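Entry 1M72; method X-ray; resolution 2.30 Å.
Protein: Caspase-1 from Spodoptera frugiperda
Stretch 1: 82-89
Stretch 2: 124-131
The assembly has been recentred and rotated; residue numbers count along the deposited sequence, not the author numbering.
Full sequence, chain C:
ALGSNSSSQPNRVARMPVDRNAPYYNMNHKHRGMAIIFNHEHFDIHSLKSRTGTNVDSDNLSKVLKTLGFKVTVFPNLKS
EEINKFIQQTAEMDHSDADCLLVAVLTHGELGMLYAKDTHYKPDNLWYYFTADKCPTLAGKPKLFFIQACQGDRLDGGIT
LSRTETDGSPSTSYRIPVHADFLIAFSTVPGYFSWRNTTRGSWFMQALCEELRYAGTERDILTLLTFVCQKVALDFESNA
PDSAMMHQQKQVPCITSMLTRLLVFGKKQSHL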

# COMPACT_ATOMS: atom_id res chain seq x y z
N GLU C 82 4.76 -16.20 22.16
CA GLU C 82 5.88 -15.40 22.58
C GLU C 82 5.90 -14.11 21.78
O GLU C 82 6.10 -13.04 22.34
CB GLU C 82 7.18 -16.14 22.38
CG GLU C 82 7.19 -17.51 23.03
CD GLU C 82 8.59 -18.09 23.11
OE1 GLU C 82 9.18 -18.01 24.20
OE2 GLU C 82 9.12 -18.62 22.10
N ILE C 83 5.70 -14.21 20.48
CA ILE C 83 5.67 -13.04 19.64
C ILE C 83 4.49 -12.16 20.12
O ILE C 83 4.64 -10.95 20.38
CB ILE C 83 5.43 -13.43 18.16
CG1 ILE C 83 6.63 -14.21 17.64
CG2 ILE C 83 5.13 -12.18 17.32
CD1 ILE C 83 6.43 -14.82 16.25
N ASN C 84 3.33 -12.79 20.28
CA ASN C 84 2.18 -12.04 20.70
C ASN C 84 2.38 -11.33 22.02
O ASN C 84 1.92 -10.20 22.19
CB ASN C 84 0.96 -12.92 20.79
CG ASN C 84 -0.29 -12.11 21.02
OD1 ASN C 84 -0.33 -11.32 21.96
ND2 ASN C 84 -1.30 -12.29 20.17
N LYS C 85 3.07 -11.98 22.94
CA LYS C 85 3.33 -11.41 24.26
C LYS C 85 4.24 -10.18 24.18
O LYS C 85 3.92 -9.13 24.73
CB LYS C 85 3.94 -12.49 25.16
CG LYS C 85 5.06 -12.07 26.08
CD LYS C 85 6.08 -13.21 26.18
CE LYS C 85 7.08 -13.01 27.32
NZ LYS C 85 7.79 -11.69 27.21
N PHE C 86 5.38 -10.32 23.51
CA PHE C 86 6.30 -9.20 23.36
C PHE C 86 5.66 -8.03 22.59
O PHE C 86 5.97 -6.88 22.85
CB PHE C 86 7.57 -9.66 22.66
CG PHE C 86 8.49 -10.46 23.56
CD1 PHE C 86 9.10 -9.86 24.68
CD2 PHE C 86 8.78 -11.81 23.30
CE1 PHE C 86 9.98 -10.60 25.50
CE2 PHE C 86 9.66 -12.55 24.12
CZ PHE C 86 10.26 -11.95 25.21
N ILE C 87 4.76 -8.34 21.65
CA ILE C 87 4.08 -7.32 20.88
C ILE C 87 3.19 -6.53 21.82
O ILE C 87 3.20 -5.30 21.81
CB ILE C 87 3.23 -7.97 19.75
CG1 ILE C 87 4.15 -8.40 18.59
CG2 ILE C 87 2.16 -7.01 19.24
CD1 ILE C 87 4.56 -7.27 17.71
N GLN C 88 2.42 -7.22 22.64
CA GLN C 88 1.54 -6.55 23.58
C GLN C 88 2.34 -5.71 24.57
O GLN C 88 1.99 -4.57 24.87
CB GLN C 88 0.68 -7.56 24.33
CG GLN C 88 -0.28 -8.35 23.46
CD GLN C 88 -1.59 -8.68 24.18
OE1 GLN C 88 -2.06 -7.92 25.03
NE2 GLN C 88 -2.22 -9.80 23.81
N GLN C 89 3.44 -6.24 25.07
CA GLN C 89 4.22 -5.49 26.04
C GLN C 89 4.80 -4.25 25.39
O GLN C 89 4.95 -3.19 26.01
CB GLN C 89 5.34 -6.34 26.60
CG GLN C 89 4.91 -7.71 27.08
CD GLN C 89 6.09 -8.46 27.69
OE1 GLN C 89 7.21 -8.40 27.17
NE2 GLN C 89 5.84 -9.15 28.81
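Stretch 2 124-131: DNLWYYFT

How does the backbone of stretch 2 lie on stretch 1? Stretch 1 is helical throughout, part of a longer helix, and the backbone hydrogen bonds Ile87 N to Ile83 O (2.9 Å) and Gln88 N to Asn84 O (3.1 Å) join the residues that make the contact, one helical turn apart. Stretch 2 is less regular: a weakly bonded helix over about 125-128, with Tyr128 N bonded to Asp124 O at 3.0 Å, leads into a type I beta turn from Tyr128 to Thr131. The two backbones run in the same general sense, since Asn84 lies nearest Asn125 (CA to CA 7.6 Å), Ile87 nearest Leu126 (CA to CA 7.0 Å) and Gln88 nearest Tyr129 (CA to CA 6.5 Å).

Which side chains make the apolar part of the contact? Ile87 is its centre, with the largest area covered of any residue here. Its CA-to-CB bond points toward stretch 2, and its methyl groups meet three side chains: CD1 of Ile87 is 4.2 Å from CD2 of Leu126, while CG2 of Ile87 is 3.6 Å from CD1 of Tyr129 and 3.8 Å from CE2 of Phe130. Leu126 starts away from the helix, yet the end of its side chain comes nearer and also reaches Ile83, one turn before Ile87, with 4.3 Å between Ile83 CG2 and Leu126 CD2. Phe130 similarly begins sideways and brings its ring end in, so that its CZ lies 3.6 Å from the backbone O of Ile87.

What does the ring of Tyr129 rest against? Gln88 CG lies over one face, 3.7 Å from the centroid of the Tyr129 ring and 17° off its normal, a CH-pi contact. The aliphatic part of a polar side chain thus packs on the aromatic surface. The CA-to-CB bond of Tyr129 points toward the helix, and its chi1 is in the m well.

Where do polar groups meet? They gather around the Tyr129 hydroxyl. Asn84 ND2 donates a weak hydrogen bond to Tyr129 OH at 3.5 Å. Gln88 NE2 lies closer, 2.9 Å from Tyr129 OH, but the angle is poor and the pair is not hydrogen-bonded; the hydrogen bond that Gln88 NE2 does make runs within the helix, to Asn84 OD1 at 3.1 Å. That bond links two side chains one helical turn apart, both of which start sideways and bring their ends nearer to stretch 2.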

# COMPACT_ATOMS: atom_id res chain seq x y z
N ASP C 124 -2.03 -9.43 10.62
CA ASP C 124 -2.75 -8.31 11.27
C ASP C 124 -2.45 -8.26 12.77
O ASP C 124 -2.55 -7.20 13.41
CB ASP C 124 -4.26 -8.44 11.09
CG ASP C 124 -4.67 -8.31 9.63
OD1 ASP C 124 -5.51 -7.42 9.33
OD2 ASP C 124 -4.15 -9.10 8.78
N ASN C 125 -2.08 -9.41 13.33
CA ASN C 125 -1.75 -9.42 14.72
C ASN C 125 -0.57 -8.52 15.04
O ASN C 125 -0.51 -8.03 16.15
CB ASN C 125 -1.37 -10.81 15.17
CG ASN C 125 -2.55 -11.76 15.26
OD1 ASN C 125 -2.44 -12.77 15.93
ND2 ASN C 125 -3.65 -11.46 14.57
N LEU C 126 0.35 -8.32 14.09
CA LEU C 126 1.54 -7.49 14.36
C LEU C 126 1.25 -6.00 14.64
O LEU C 126 1.88 -5.40 15.51
CB LEU C 126 2.55 -7.64 13.19
CG LEU C 126 3.03 -9.08 13.04
CD1 LEU C 126 3.52 -9.27 11.61
CD2 LEU C 126 4.10 -9.46 14.17
N TRP C 127 0.29 -5.43 13.93
CA TRP C 127 -0.07 -4.03 14.07
C TRP C 127 -1.38 -3.74 14.84
O TRP C 127 -1.64 -2.58 15.23
CB TRP C 127 -0.10 -3.39 12.67
CG TRP C 127 -0.92 -4.10 11.62
CD1 TRP C 127 -2.28 -3.98 11.41
CD2 TRP C 127 -0.44 -4.97 10.57
NE1 TRP C 127 -2.65 -4.72 10.30
CE2 TRP C 127 -1.54 -5.34 9.78
CE3 TRP C 127 0.84 -5.48 10.23
CZ2 TRP C 127 -1.42 -6.19 8.66
CZ3 TRP C 127 0.95 -6.32 9.12
CH2 TRP C 127 -0.18 -6.67 8.35
N TYR C 128 -2.16 -4.80 15.10
CA TYR C 128 -3.43 -4.66 15.80
C TYR C 128 -3.34 -3.83 17.09
O TYR C 128 -4.16 -2.92 17.30
CB TYR C 128 -3.98 -6.06 16.15
CG TYR C 128 -5.20 -6.05 17.05
CD1 TYR C 128 -6.48 -5.70 16.56
CD2 TYR C 128 -5.07 -6.36 18.42
CE1 TYR C 128 -7.61 -5.67 17.43
CE2 TYR C 128 -6.17 -6.34 19.28
CZ TYR C 128 -7.42 -5.99 18.78
OH TYR C 128 -8.48 -5.97 19.64
N TYR C 129 -2.38 -4.15 17.95
CA TYR C 129 -2.19 -3.45 19.23
C TYR C 129 -1.58 -2.05 19.17
O TYR C 129 -1.36 -1.42 20.22
CB TYR C 129 -1.31 -4.29 20.18
CG TYR C 129 -1.82 -5.69 20.44
CD1 TYR C 129 -1.37 -6.76 19.67
CD2 TYR C 129 -2.76 -5.93 21.45
CE1 TYR C 129 -1.84 -8.05 19.89
CE2 TYR C 129 -3.25 -7.22 21.68
CZ TYR C 129 -2.78 -8.27 20.89
OH TYR C 129 -3.24 -9.54 21.06
N PHE C 130 -1.27 -1.56 17.98
CA PHE C 130 -0.66 -0.26 17.91
C PHE C 130 -1.55 0.83 17.36
O PHE C 130 -1.08 1.93 17.06
CB PHE C 130 0.65 -0.36 17.15
CG PHE C 130 1.64 -1.27 17.80
CD1 PHE C 130 2.34 -0.86 18.95
CD2 PHE C 130 1.86 -2.56 17.29
CE1 PHE C 130 3.25 -1.74 19.58
CE2 PHE C 130 2.77 -3.46 17.91
CZ PHE C 130 3.47 -3.06 19.05
N THR C 131 -2.85 0.55 17.20
CA THR C 131 -3.72 1.63 16.74
C THR C 131 -3.74 2.72 17.85
O THR C 131 -3.47 2.43 19.02
CB THR C 131 -5.14 1.09 16.40
OG1 THR C 131 -5.70 0.40 17.53
CG2 THR C 131 -5.07 0.16 15.14